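Putative citrate lyase, alfa subunit (Streptococcus mutans, PDB 2HJ0) is of unproven function but belongs to the citrate lyase alpha-subunit (CitF) family, folding as an alpha/beta protein around two large mixed sheets. Local coordinates at residues K47-I52 / V225-V230; D163-G168 / D201-V206; Y175-G180 / I220-V225. One frame throughout, in Å; residues are numbered along the deposited sequence.

Contact 1: K47-I52 / V225-V230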
loop_
_atom_site.group_PDB
_atom_site.type_symbol
_atom_site.label_atom_id
_atom_site.label_comp_id
_atom_site.label_asym_id
_atom_site.label_seq_id
_atom_site.Cartn_x
_atom_site.Cartn_y
_atom_site.Cartn_z
ATOM N N LYS A 47 -19.393 -8.876 -2.181
ATOM C CA LYS A 47 -18.431 -9.185 -1.124
ATOM C C LYS A 47 -19.002 -8.998 0.288
ATOM O O LYS A 47 -18.371 -9.395 1.263
ATOM C CB LYS A 47 -17.154 -8.343 -1.315
ATOM C CG LYS A 47 -16.447 -8.591 -2.663
ATOM C CD LYS A 47 -15.355 -7.555 -2.990
ATOM C CE LYS A 47 -14.085 -7.760 -2.178
ATOM N NZ LYS A 47 -13.057 -6.711 -2.447
ATOM N N LEU A 48 -20.197 -8.420 0.393
ATOM C CA LEU A 48 -20.827 -8.204 1.695
ATOM C C LEU A 48 -21.549 -9.478 2.127
ATOM O O LEU A 48 -22.216 -10.122 1.320
ATOM C CB LEU A 48 -21.831 -7.041 1.626
ATOM C CG LEU A 48 -21.865 -5.993 2.762
ATOM C CD1 LEU A 48 -23.074 -5.077 2.564
ATOM C CD2 LEU A 48 -21.940 -6.646 4.127
ATOM N N LEU A 49 -21.401 -9.844 3.398
ATOM C CA LEU A 49 -22.033 -11.037 3.958
ATOM C C LEU A 49 -22.995 -10.664 5.087
ATOM O O LEU A 49 -22.994 -9.529 5.564
ATOM C CB LEU A 49 -20.960 -11.986 4.482
ATOM C CG LEU A 49 -20.442 -13.069 3.527
ATOM C CD1 LEU A 49 -20.317 -12.530 2.115
ATOM C CD2 LEU A 49 -19.099 -13.589 4.041
ATOM N N SER A 50 -23.803 -11.619 5.533
ATOM C CA SER A 50 -24.773 -11.327 6.584
ATOM C C SER A 50 -24.257 -11.462 8.007
ATOM O O SER A 50 -24.635 -10.685 8.883
ATOM C CB SER A 50 -25.988 -12.231 6.441
ATOM O OG SER A 50 -25.607 -13.566 6.670
ATOM N N SER A 51 -23.390 -12.440 8.243
ATOM C CA SER A 51 -22.895 -12.663 9.591
ATOM C C SER A 51 -21.480 -13.205 9.634
ATOM O O SER A 51 -20.910 -13.557 8.607
ATOM C CB SER A 51 -23.802 -13.669 10.280
ATOM O OG SER A 51 -23.729 -14.919 9.601
ATOM N N ILE A 52 -20.920 -13.297 10.836
ATOM C CA ILE A 52 -19.580 -13.843 10.976
ATOM C C ILE A 52 -19.646 -15.298 10.548
ATOM O O ILE A 52 -18.698 -15.817 9.972
ATOM C CB ILE A 52 -19.068 -13.759 12.435
ATOM C CG1 ILE A 52 -18.212 -12.502 12.611
ATOM C CG2 ILE A 52 -18.253 -14.982 12.791
ATOM C CD1 ILE A 52 -18.992 -11.239 12.625
ATOM N N VAL A 225 -9.288 -7.089 0.405
ATOM C CA VAL A 225 -10.399 -7.647 1.158
ATOM C C VAL A 225 -11.243 -8.643 0.374
ATOM O O VAL A 225 -11.479 -8.460 -0.810
ATOM C CB VAL A 225 -11.283 -6.489 1.676
ATOM C CG1 VAL A 225 -12.417 -7.013 2.518
ATOM C CG2 VAL A 225 -10.415 -5.511 2.471
ATOM N N ASP A 226 -11.700 -9.704 1.029
ATOM C CA ASP A 226 -12.515 -10.682 0.337
ATOM C C ASP A 226 -13.976 -10.556 0.720
ATOM O O ASP A 226 -14.858 -10.602 -0.135
ATOM C CB ASP A 226 -12.013 -12.107 0.628
ATOM C CG ASP A 226 -10.627 -12.360 0.057
ATOM O OD1 ASP A 226 -10.507 -12.582 -1.170
ATOM O OD2 ASP A 226 -9.651 -12.316 0.839
ATOM N N TYR A 227 -14.230 -10.376 2.008
ATOM C CA TYR A 227 -15.601 -10.281 2.491
ATOM C C TYR A 227 -15.770 -9.207 3.555
ATOM O O TYR A 227 -14.835 -8.887 4.300
ATOM C CB TYR A 227 -16.034 -11.635 3.062
ATOM C CG TYR A 227 -16.080 -12.749 2.042
ATOM C CD1 TYR A 227 -17.016 -12.732 1.015
ATOM C CD2 TYR A 227 -15.203 -13.832 2.112
ATOM C CE1 TYR A 227 -17.087 -13.772 0.078
ATOM C CE2 TYR A 227 -15.266 -14.885 1.172
ATOM C CZ TYR A 227 -16.219 -14.841 0.161
ATOM O OH TYR A 227 -16.323 -15.857 -0.756
ATOM N N ILE A 228 -16.970 -8.642 3.605
ATOM C CA ILE A 228 -17.281 -7.622 4.582
ATOM C C ILE A 228 -18.526 -8.044 5.332
ATOM O O ILE A 228 -19.516 -8.449 4.729
ATOM C CB ILE A 228 -17.554 -6.260 3.942
ATOM C CG1 ILE A 228 -16.326 -5.780 3.172
ATOM C CG2 ILE A 228 -17.903 -5.262 5.018
ATOM C CD1 ILE A 228 -16.171 -6.394 1.803
ATOM N N VAL A 229 -18.464 -7.975 6.652
ATOM C CA VAL A 229 -19.603 -8.339 7.462
ATOM C C VAL A 229 -19.897 -7.200 8.412
ATOM O O VAL A 229 -18.997 -6.658 9.052
ATOM C CB VAL A 229 -19.336 -9.622 8.264
ATOM C CG1 VAL A 229 -18.026 -9.493 8.998
ATOM C CG2 VAL A 229 -20.467 -9.870 9.248
ATOM N N VAL A 230 -21.165 -6.833 8.495
ATOM C CA VAL A 230 -21.584 -5.758 9.371
ATOM C C VAL A 230 -22.173 -6.310 10.661
ATOM O O VAL A 230 -22.952 -7.247 10.624
ATOM C CB VAL A 230 -22.647 -4.900 8.681
ATOM C CG1 VAL A 230 -23.208 -3.901 9.668
ATOM C CG2 VAL A 230 -22.041 -4.180 7.482
#
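L48 pairs with I228 in parallel register, their CA atoms 4.6 Å apart, but the chains soon part: the end-to-end directions of 47-52 and 225-230 differ by 55°. Two backbone hydrogen bonds frame this bridge, I228 N to K47 O and L49 N to I228 O, the second 2.7 Å long, so that I228 both gives and accepts. K47 O also sits at the edge of the Y227 ring, near its plane.

L48 and I228 share a face of the sheet; the CD2 methyl of L48 goes on to touch V230 CG2 at 4.2 Å. On the other face L49 crosses the tyrosine obliquely: its CD1 meets Y227 CD1 at 3.5 Å, while its CD2 lies against CG and CB at the base of the ring.

The pairing forms one margin of the predominantly parallel alpha/beta sheet, consistent with the Rossmann-like clan of this family. Strand 48-49 is the outermost on this side within the chain, and it passes almost at once into helix 52-58. S51 stands at the N-cap of that helix, its OG bonding weakly to E54 N. V229 packs against this turn: CG2, anti to the backbone N, lies 3.5 Å from S51 C and 3.9 Å from I52 CD1.

The K47 side chain reaches back toward V225, at the start of the other segment. A bend at chi3 (75°) sets CE close to V225 O, and NZ makes a weak hydrogen bond to that oxygen at 2.9 Å. The ammonium also bonds to Y175 O and to K360 O of the second subunit, and has a cation-pi contact with Y175, so several carbonyl dipoles may share its charge. D226 turns away from K47-I52; its OD2 accepts from V203 N and forms a salt bridge with K360 of the second subunit.

Contact 2: D163-G168 / D201-V206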
loop_
_atom_site.group_PDB
_atom_site.type_symbol
_atom_site.label_atom_id
_atom_site.label_comp_id
_atom_site.label_asym_id
_atom_site.label_seq_id
_atom_site.Cartn_x
_atom_site.Cartn_y
_atom_site.Cartn_z
ATOM N N ASP A 163 -4.125 -17.849 6.788
ATOM C CA ASP A 163 -5.154 -18.364 5.892
ATOM C C ASP A 163 -6.293 -17.369 5.796
ATOM O O ASP A 163 -6.728 -16.998 4.707
ATOM C CB ASP A 163 -5.694 -19.700 6.395
ATOM C CG ASP A 163 -4.720 -20.828 6.189
ATOM O OD1 ASP A 163 -4.407 -21.129 5.009
ATOM O OD2 ASP A 163 -4.261 -21.411 7.202
ATOM N N VAL A 164 -6.785 -16.937 6.946
ATOM C CA VAL A 164 -7.876 -15.989 6.965
ATOM C C VAL A 164 -7.623 -14.951 8.032
ATOM O O VAL A 164 -7.335 -15.279 9.184
ATOM C CB VAL A 164 -9.217 -16.666 7.280
ATOM C CG1 VAL A 164 -10.340 -15.638 7.244
ATOM C CG2 VAL A 164 -9.481 -17.769 6.295
ATOM N N ALA A 165 -7.733 -13.688 7.646
ATOM C CA ALA A 165 -7.541 -12.610 8.597
ATOM C C ALA A 165 -8.878 -11.947 8.865
ATOM O O ALA A 165 -9.526 -11.442 7.947
ATOM C CB ALA A 165 -6.557 -11.602 8.060
ATOM N N PHE A 166 -9.297 -11.968 10.125
ATOM C CA PHE A 166 -10.539 -11.328 10.516
ATOM C C PHE A 166 -10.148 -9.994 11.120
ATOM O O PHE A 166 -9.697 -9.953 12.257
ATOM C CB PHE A 166 -11.248 -12.188 11.537
ATOM C CG PHE A 166 -11.663 -13.515 10.999
ATOM C CD1 PHE A 166 -12.826 -13.642 10.257
ATOM C CD2 PHE A 166 -10.884 -14.643 11.227
ATOM C CE1 PHE A 166 -13.203 -14.880 9.754
ATOM C CE2 PHE A 166 -11.255 -15.882 10.725
ATOM C CZ PHE A 166 -12.410 -16.005 9.992
ATOM N N LEU A 167 -10.308 -8.917 10.350
ATOM C CA LEU A 167 -9.930 -7.577 10.803
ATOM C C LEU A 167 -11.095 -6.642 11.150
ATOM O O LEU A 167 -12.035 -6.503 10.375
ATOM C CB LEU A 167 -9.062 -6.892 9.738
ATOM C CG LEU A 167 -7.905 -7.701 9.153
ATOM C CD1 LEU A 167 -7.148 -6.865 8.121
ATOM C CD2 LEU A 167 -6.975 -8.142 10.284
ATOM N N GLY A 168 -11.027 -5.988 12.306
ATOM C CA GLY A 168 -12.088 -5.066 12.665
ATOM C C GLY A 168 -11.796 -3.690 12.087
ATOM O O GLY A 168 -10.659 -3.244 12.139
ATOM N N ASP A 201 -4.122 -14.761 2.883
ATOM C CA ASP A 201 -4.759 -15.293 1.687
ATOM C C ASP A 201 -6.166 -14.730 1.535
ATOM O O ASP A 201 -6.528 -14.202 0.486
ATOM C CB ASP A 201 -4.806 -16.817 1.733
ATOM C CG ASP A 201 -3.498 -17.439 1.314
ATOM O OD1 ASP A 201 -2.663 -16.727 0.708
ATOM O OD2 ASP A 201 -3.301 -18.647 1.576
ATOM N N GLN A 202 -6.952 -14.860 2.592
ATOM C CA GLN A 202 -8.293 -14.336 2.596
ATOM C C GLN A 202 -8.449 -13.354 3.754
ATOM O O GLN A 202 -8.005 -13.615 4.884
ATOM C CB GLN A 202 -9.304 -15.472 2.702
ATOM C CG GLN A 202 -9.700 -16.001 1.359
ATOM C CD GLN A 202 -10.896 -16.876 1.437
ATOM O OE1 GLN A 202 -10.857 -17.941 2.040
ATOM N NE2 GLN A 202 -11.986 -16.438 0.827
ATOM N N VAL A 203 -9.067 -12.215 3.452
ATOM C CA VAL A 203 -9.293 -11.163 4.433
ATOM C C VAL A 203 -10.779 -10.884 4.607
ATOM O O VAL A 203 -11.500 -10.656 3.636
ATOM C CB VAL A 203 -8.566 -9.845 4.003
ATOM C CG1 VAL A 203 -9.020 -8.668 4.860
ATOM C CG2 VAL A 203 -7.050 -10.028 4.117
ATOM N N VAL A 204 -11.228 -10.917 5.856
ATOM C CA VAL A 204 -12.621 -10.644 6.199
ATOM C C VAL A 204 -12.627 -9.432 7.124
ATOM O O VAL A 204 -12.168 -9.540 8.258
ATOM C CB VAL A 204 -13.250 -11.824 6.971
ATOM C CG1 VAL A 204 -14.604 -11.419 7.532
ATOM C CG2 VAL A 204 -13.412 -13.007 6.068
ATOM N N ILE A 205 -13.106 -8.279 6.665
ATOM C CA ILE A 205 -13.134 -7.138 7.573
ATOM C C ILE A 205 -14.536 -7.073 8.189
ATOM O O ILE A 205 -15.540 -7.234 7.486
ATOM C CB ILE A 205 -12.770 -5.750 6.878
ATOM C CG1 ILE A 205 -13.954 -5.218 6.090
ATOM C CG2 ILE A 205 -11.549 -5.867 5.977
ATOM C CD1 ILE A 205 -14.707 -4.215 6.872
ATOM N N VAL A 206 -14.595 -6.880 9.506
ATOM C CA VAL A 206 -15.855 -6.804 10.251
ATOM C C VAL A 206 -16.048 -5.351 10.663
ATOM O O VAL A 206 -15.315 -4.825 11.515
ATOM C CB VAL A 206 -15.796 -7.677 11.532
ATOM C CG1 VAL A 206 -17.179 -7.769 12.182
ATOM C CG2 VAL A 206 -15.244 -9.036 11.191
#
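V164 to G168 run beside Q202 to V206 as parallel strands, residue for residue, with axes 4.5 Å apart at closest approach and directions 23° apart. Five backbone hydrogen bonds join 163-168 to 201-206, starting with Q202 N to D163 O and ending with V206 N to L167 O; V204 takes part through both its N and its O, the former reaching A165 O at 2.7 Å.

One face carries V164, F166 and V204. F166 and V204 lie side by side and point the same way, with ring atom CD1 3.8 Å from V204 CB and the two valine methyls set against CD1 and CE1. V164 CG1, anti to its backbone N (chi1 -178°), lies 3.4 Å above one face of the F166 ring, offset toward the rim, and touches V204 CG2 at 4.2 Å. On the other face L167 reaches V203 methyl to methyl, CD1 to CG1, and both residues pack on A197 of helix 191-199.

At the start of the strands D163 OD1 comes 4.4 Å from D201 OD2, a pairing of like charges probably eased by other partners: D163 OD2 accepts from T66 N, and D201 OD1 from Q37 N.

The chain leaves strand 164-169, passes through a small hairpin and then helix 191-199, and returns as the adjacent parallel strand 202-207, the beta-alpha-beta crossover of Rossmann-like alpha/beta sheets.

Contact 3: Y175-G180 / I220-V225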
loop_
_atom_site.group_PDB
_atom_site.type_symbol
_atom_site.label_atom_id
_atom_site.label_comp_id
_atom_site.label_asym_id
_atom_site.label_seq_id
_atom_site.Cartn_x
_atom_site.Cartn_y
_atom_site.Cartn_z
ATOM N N TYR A 175 -17.282 -3.023 -0.329
ATOM C CA TYR A 175 -16.319 -3.594 -1.249
ATOM C C TYR A 175 -14.974 -3.808 -0.576
ATOM O O TYR A 175 -14.080 -4.404 -1.175
ATOM C CB TYR A 175 -16.166 -2.694 -2.474
ATOM C CG TYR A 175 -16.056 -3.462 -3.773
ATOM C CD1 TYR A 175 -16.983 -4.455 -4.100
ATOM C CD2 TYR A 175 -15.064 -3.165 -4.697
ATOM C CE1 TYR A 175 -16.931 -5.121 -5.315
ATOM C CE2 TYR A 175 -15.005 -3.834 -5.919
ATOM C CZ TYR A 175 -15.948 -4.807 -6.220
ATOM O OH TYR A 175 -15.920 -5.438 -7.445
ATOM N N GLY A 176 -14.828 -3.303 0.655
ATOM C CA GLY A 176 -13.583 -3.477 1.392
ATOM C C GLY A 176 -12.712 -2.280 1.780
ATOM O O GLY A 176 -11.815 -2.430 2.615
ATOM N N ASN A 177 -12.913 -1.112 1.169
ATOM C CA ASN A 177 -12.117 0.059 1.541
ATOM C C ASN A 177 -12.478 0.404 2.996
ATOM O O ASN A 177 -13.623 0.755 3.293
ATOM C CB ASN A 177 -12.434 1.244 0.627
ATOM C CG ASN A 177 -12.066 0.983 -0.824
ATOM O OD1 ASN A 177 -10.894 0.775 -1.159
ATOM N ND2 ASN A 177 -13.071 0.996 -1.698
ATOM N N ALA A 178 -11.504 0.306 3.898
ATOM C CA ALA A 178 -11.738 0.564 5.317
ATOM C C ALA A 178 -10.714 1.498 5.953
ATOM O O ALA A 178 -9.602 1.668 5.447
ATOM C CB ALA A 178 -11.746 -0.764 6.067
ATOM N N ASN A 179 -11.084 2.116 7.065
ATOM C CA ASN A 179 -10.143 2.987 7.757
ATOM C C ASN A 179 -10.478 2.966 9.235
ATOM O O ASN A 179 -11.524 2.449 9.622
ATOM C CB ASN A 179 -10.157 4.422 7.176
ATOM C CG ASN A 179 -11.447 5.174 7.448
ATOM O OD1 ASN A 179 -11.823 5.387 8.594
ATOM N ND2 ASN A 179 -12.122 5.597 6.382
ATOM N N GLY A 180 -9.588 3.493 10.064
ATOM C CA GLY A 180 -9.852 3.480 11.486
ATOM C C GLY A 180 -10.143 4.840 12.079
ATOM O O GLY A 180 -10.111 5.003 13.297
ATOM N N ILE A 220 -7.059 0.217 4.318
ATOM C CA ILE A 220 -7.066 -1.124 3.759
ATOM C C ILE A 220 -7.934 -1.031 2.501
ATOM O O ILE A 220 -9.129 -0.743 2.573
ATOM C CB ILE A 220 -7.628 -2.111 4.766
ATOM C CG1 ILE A 220 -6.681 -2.182 5.960
ATOM C CG2 ILE A 220 -7.832 -3.450 4.117
ATOM C CD1 ILE A 220 -7.138 -3.031 7.090
ATOM N N PRO A 221 -7.317 -1.249 1.324
ATOM C CA PRO A 221 -7.985 -1.189 0.020
ATOM C C PRO A 221 -8.868 -2.395 -0.283
ATOM O O PRO A 221 -8.662 -3.496 0.248
ATOM C CB PRO A 221 -6.816 -1.075 -0.945
ATOM C CG PRO A 221 -5.813 -1.994 -0.311
ATOM C CD PRO A 221 -5.901 -1.650 1.164
ATOM N N GLN A 222 -9.851 -2.176 -1.150
ATOM C CA GLN A 222 -10.783 -3.225 -1.550
ATOM C C GLN A 222 -10.013 -4.399 -2.171
ATOM O O GLN A 222 -10.468 -5.545 -2.113
ATOM C CB GLN A 222 -11.802 -2.660 -2.558
ATOM C CG GLN A 222 -11.139 -2.024 -3.798
ATOM C CD GLN A 222 -12.069 -1.168 -4.637
ATOM O OE1 GLN A 222 -12.612 -0.189 -4.149
ATOM N NE2 GLN A 222 -12.240 -1.527 -5.908
ATOM N N THR A 223 -8.839 -4.106 -2.735
ATOM C CA THR A 223 -8.016 -5.126 -3.372
ATOM C C THR A 223 -7.369 -6.106 -2.409
ATOM O O THR A 223 -6.757 -7.087 -2.838
ATOM C CB THR A 223 -6.904 -4.502 -4.224
ATOM O OG1 THR A 223 -6.244 -3.483 -3.467
ATOM C CG2 THR A 223 -7.474 -3.918 -5.500
ATOM N N ASP A 224 -7.497 -5.851 -1.112
ATOM C CA ASP A 224 -6.935 -6.760 -0.116
ATOM C C ASP A 224 -8.039 -7.455 0.666
ATOM O O ASP A 224 -7.757 -8.321 1.482
ATOM C CB ASP A 224 -6.054 -6.002 0.881
ATOM C CG ASP A 224 -4.731 -5.563 0.286
ATOM O OD1 ASP A 224 -4.383 -6.034 -0.826
ATOM O OD2 ASP A 224 -4.022 -4.750 0.943
ATOM N N VAL A 225 -9.288 -7.089 0.405
ATOM C CA VAL A 225 -10.399 -7.647 1.158
ATOM C C VAL A 225 -11.243 -8.643 0.374
ATOM O O VAL A 225 -11.479 -8.460 -0.810
ATOM C CB VAL A 225 -11.283 -6.489 1.676
ATOM C CG1 VAL A 225 -12.417 -7.013 2.518
ATOM C CG2 VAL A 225 -10.415 -5.511 2.471
#
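N177 and Q222 extend their amides side by side in the same direction, the two planes turned about halfway between parallel and perpendicular. N177 grips Q222 at two points. Its ND2 gives a 2.8 Å hydrogen bond to Q222 OE1, lying in the carbonyl plane on a lone pair, while its OD1 receives Q222 N at 3.1 Å from a donor 62° above the carbonyl plane. Both groups have further partners: ND2 also bonds to D173 OD2, and OE1 to Y213 OH.

Y175 meets the same glutamine by its ring edge. Q222 CD lies in the plane of the ring, and the amide stands 87° to it, with NE2 3.5 Å from Y175 CD2; NE2 itself bonds to G361 O of the second subunit. The chi1 of Q222 (56°) sets CG between the backbone N and the carbonyl carbon, where it stands near N177 OD1, while CB lies against Y175 O.

G176 brings its backbone close to the turn, its CA 3.8 Å from CB of V225, which follows the 3-10 segment 222-224. Beyond N177, A178 and I220 form a single antiparallel hydrogen-bonded pair, A178 N to I220 O being 2.9 Å.

I220 packs on M194 and A197 of helix 191-199 and on L167 of strand 164-169, while A178, in the hairpin of strands 171-172 and 178-179, rests on A169.

Contacts 1 and 2 belong to one sheet, where strands 227-230 and 202-207 are neighbours. Contact 2 lies in its buried interior, regular and largely apolar, with the polar residues D163, D201 and Q202 at one end, whereas contact 1 is a short, partly buried pairing at the margin. Contact 3, also buried, joins the short strand 178-179 and the loop before it to the loop leading into strand 227-230, combining side-chain amide bonds with one backbone bridge. I228 CD1 of contact 1 packs on the Y175-G176 backbone, and I205 CG2 of contact 2 meets V225 CG2 at 3.7 Å. All three approach the second subunit, whose K360 comes near each, though its bonds in contacts 2 and 3 are weak.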